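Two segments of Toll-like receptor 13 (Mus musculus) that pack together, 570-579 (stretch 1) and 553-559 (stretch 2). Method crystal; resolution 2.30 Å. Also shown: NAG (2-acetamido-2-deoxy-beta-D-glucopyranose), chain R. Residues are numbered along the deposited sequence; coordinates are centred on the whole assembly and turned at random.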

# COMPACT_ATOMS: atom_id res chain seq x y z
N GLN A 570 20.31 -17.73 7.05
CA GLN A 570 20.31 -16.46 6.32
C GLN A 570 21.13 -15.35 6.97
O GLN A 570 21.63 -14.48 6.27
CB GLN A 570 18.88 -15.99 6.09
CG GLN A 570 18.19 -16.67 4.91
CD GLN A 570 17.37 -17.91 5.27
OE1 GLN A 570 17.48 -18.48 6.36
NE2 GLN A 570 16.52 -18.33 4.32
N PHE A 571 21.26 -15.36 8.30
CA PHE A 571 21.98 -14.30 9.00
C PHE A 571 23.49 -14.55 9.12
O PHE A 571 24.21 -13.71 9.65
CB PHE A 571 21.37 -14.02 10.38
CG PHE A 571 20.00 -13.42 10.31
CD1 PHE A 571 19.55 -12.81 9.13
CD2 PHE A 571 19.15 -13.47 11.40
CE1 PHE A 571 18.27 -12.27 9.06
CE2 PHE A 571 17.87 -12.93 11.33
CZ PHE A 571 17.43 -12.34 10.17
N ASP A 572 23.97 -15.69 8.62
CA ASP A 572 25.39 -16.02 8.74
C ASP A 572 26.38 -14.99 8.22
O ASP A 572 27.46 -14.83 8.80
CB ASP A 572 25.69 -17.40 8.15
CG ASP A 572 25.43 -18.53 9.13
OD1 ASP A 572 24.76 -18.29 10.17
OD2 ASP A 572 25.87 -19.67 8.85
N PRO A 573 26.04 -14.28 7.12
CA PRO A 573 26.98 -13.25 6.66
C PRO A 573 27.00 -12.00 7.53
O PRO A 573 27.97 -11.24 7.43
CB PRO A 573 26.45 -12.89 5.26
CG PRO A 573 25.62 -14.08 4.85
CD PRO A 573 25.00 -14.56 6.10
N LEU A 574 25.98 -11.79 8.36
CA LEU A 574 25.81 -10.54 9.10
C LEU A 574 26.64 -10.43 10.38
O LEU A 574 26.08 -10.22 11.47
CB LEU A 574 24.33 -10.32 9.43
CG LEU A 574 23.33 -10.37 8.27
CD1 LEU A 574 21.95 -9.99 8.78
CD2 LEU A 574 23.77 -9.46 7.11
N ILE A 575 27.95 -10.54 10.28
CA ILE A 575 28.76 -10.67 11.48
C ILE A 575 28.83 -9.39 12.30
O ILE A 575 28.97 -9.45 13.52
CB ILE A 575 30.18 -11.21 11.21
CG1 ILE A 575 31.00 -10.26 10.35
CG2 ILE A 575 30.12 -12.59 10.59
CD1 ILE A 575 32.32 -9.87 11.03
N ASN A 576 28.70 -8.24 11.65
CA ASN A 576 28.72 -6.97 12.36
C ASN A 576 27.35 -6.44 12.78
O ASN A 576 27.25 -5.31 13.23
CB ASN A 576 29.51 -5.92 11.59
CG ASN A 576 31.00 -6.05 11.81
OD1 ASN A 576 31.81 -5.65 11.00
ND2 ASN A 576 31.36 -6.64 12.94
N LEU A 577 26.31 -7.24 12.62
CA LEU A 577 24.97 -6.77 12.98
C LEU A 577 24.87 -6.35 14.46
O LEU A 577 25.31 -7.07 15.36
CB LEU A 577 23.90 -7.82 12.66
CG LEU A 577 22.50 -7.23 12.48
CD1 LEU A 577 22.42 -6.41 11.20
CD2 LEU A 577 21.43 -8.31 12.51
N THR A 578 24.24 -5.21 14.67
CA THR A 578 24.09 -4.56 15.96
C THR A 578 22.63 -4.48 16.41
O THR A 578 22.33 -4.58 17.60
CB THR A 578 24.73 -3.15 15.87
OG1 THR A 578 26.06 -3.22 16.39
CG2 THR A 578 23.92 -2.10 16.61
N LYS A 579 21.73 -4.29 15.45
CA LYS A 579 20.29 -4.22 15.71
C LYS A 579 19.50 -5.01 14.68
O LYS A 579 19.71 -4.84 13.48
CB LYS A 579 19.82 -2.78 15.68
CG LYS A 579 18.32 -2.62 15.77
CD LYS A 579 17.95 -1.14 15.91
CE LYS A 579 16.44 -0.97 16.08
NZ LYS A 579 16.04 0.46 16.20
C1 NAG R . 34.13 -3.66 11.70
C2 NAG R . 34.35 -3.96 10.22
C3 NAG R . 35.82 -3.86 9.85
C4 NAG R . 36.51 -2.63 10.42
C5 NAG R . 36.11 -2.35 11.86
C6 NAG R . 36.63 -0.97 12.29
C7 NAG R . 33.51 -5.69 8.70
C8 NAG R . 33.48 -7.17 8.46
N2 NAG R . 33.88 -5.30 9.92
O3 NAG R . 35.90 -3.84 8.44
O4 NAG R . 37.91 -2.79 10.36
O5 NAG R . 34.71 -2.42 12.04
O6 NAG R . 38.04 -0.93 12.25
O7 NAG R . 33.18 -4.91 7.81
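Stretch 2, residues 553-559: LQELLLG

The centre of the contact is apolar and is built mainly from leucines. Leu556 of stretch 2 points its CA-to-CB bond sideways, and three side chains of stretch 1 gather around it. Its CD2 lies 3.7 Å from CE1 of Phe571 and 3.7 Å from CD1 of Leu574. Its CB lies 4.1 Å from CD1 of Leu577. Leu553 extends this cluster. CD2 of Leu553 is 4.0 Å from CD2 of Leu574 and 4.2 Å from CD1 of Leu577. Leu553 and Leu577 share the same rotamer, chi1 t and chi2 p, whereas Leu574 is m, t. Leu558 adds a looser contact: its CD1 meets the edge of the Phe571 ring, 4.2 Å from CZ. Phe571, Leu574 and Leu577 all leave the backbone sideways, but the ends of their side chains come nearer to stretch 2.

Stretch 1 has no regular helix or strand before Lys579; it runs through two type I turns, Phe571 to Leu574 and Leu574 to Leu577, and the three residues at their ends all touch Leu556. The first is closed by a hydrogen bond from Leu574 N to Phe571 O, 2.9 Å. The second is closed by one from Leu577 N to Leu574 O, 3.2 Å. Leu577 N is also 3.3 Å from Leu553 O, but the angle is too poor for a hydrogen bond. Leu577 CA makes a CA-H...O contact with the same Leu553 O, at 3.4 Å.

Beyond the turns the backbones come into register. Stretch 2 is a strand from Glu555 to Leu557. It pairs in parallel with stretch 1 through a bridge between Lys579 and Glu555, whose CA atoms are 4.8 Å apart. Gln554 O accepts two hydrogen bonds, from Thr578 N at 2.8 Å and from Lys579 N at 2.9 Å. Leu556 N returns one to Lys579 O, 3.1 Å. The bonds from Lys579 N and to Lys579 O thus reach residues before and after Glu555, as expected for parallel pairing. Glu555 CA adds a CA-H...O contact to Lys579 O at 3.4 Å.

The polar edge is formed by Lys579 and Glu555, whose side chains share one face of the sheet. Lys579 is fully extended, with all four chi angles t. Its CD passes 3.3 Å from Glu555 OE2. Its NZ lies 3.6 Å from the same OE2, a long salt bridge. The two stretches bury 508 Å² between them, both sides summed.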

# COMPACT_ATOMS: atom_id res chain seq x y z
N LEU A 553 26.95 -4.75 7.54
CA LEU A 553 25.62 -4.30 7.95
C LEU A 553 25.52 -4.21 9.46
O LEU A 553 26.01 -5.09 10.18
CB LEU A 553 24.54 -5.21 7.38
CG LEU A 553 23.09 -4.69 7.36
CD1 LEU A 553 22.95 -3.55 6.37
CD2 LEU A 553 22.09 -5.82 7.03
N GLN A 554 24.89 -3.15 9.95
CA GLN A 554 24.72 -2.94 11.39
C GLN A 554 23.26 -3.02 11.82
O GLN A 554 22.96 -3.39 12.97
CB GLN A 554 25.29 -1.59 11.80
CG GLN A 554 26.76 -1.42 11.51
CD GLN A 554 27.24 0.00 11.80
OE1 GLN A 554 26.44 0.89 12.09
NE2 GLN A 554 28.55 0.21 11.73
N GLU A 555 22.35 -2.65 10.92
CA GLU A 555 20.93 -2.61 11.25
C GLU A 555 20.08 -3.25 10.15
O GLU A 555 20.18 -2.87 9.00
CB GLU A 555 20.48 -1.17 11.47
CG GLU A 555 19.09 -1.00 12.05
CD GLU A 555 18.71 0.47 12.22
OE1 GLU A 555 18.91 1.24 11.26
OE2 GLU A 555 18.22 0.86 13.30
N LEU A 556 19.26 -4.22 10.52
CA LEU A 556 18.34 -4.88 9.57
C LEU A 556 16.93 -4.75 10.11
O LEU A 556 16.67 -5.09 11.26
CB LEU A 556 18.71 -6.36 9.39
CG LEU A 556 17.90 -7.29 8.47
CD1 LEU A 556 17.78 -6.71 7.08
CD2 LEU A 556 18.55 -8.65 8.40
N LEU A 557 16.04 -4.17 9.31
CA LEU A 557 14.65 -4.00 9.72
C LEU A 557 13.76 -4.86 8.81
O LEU A 557 13.67 -4.57 7.62
CB LEU A 557 14.25 -2.55 9.61
CG LEU A 557 15.11 -1.46 10.25
CD1 LEU A 557 14.39 -0.18 10.07
CD2 LEU A 557 15.36 -1.72 11.74
N LEU A 558 13.16 -5.92 9.35
CA LEU A 558 12.27 -6.80 8.60
C LEU A 558 10.88 -6.77 9.23
O LEU A 558 10.03 -7.62 8.92
CB LEU A 558 12.80 -8.23 8.60
CG LEU A 558 14.15 -8.53 7.95
CD1 LEU A 558 14.57 -9.96 8.29
CD2 LEU A 558 14.12 -8.31 6.47
N GLY A 559 10.65 -5.82 10.13
CA GLY A 559 9.36 -5.70 10.80
C GLY A 559 8.17 -5.38 9.89
O GLY A 559 8.36 -5.08 8.71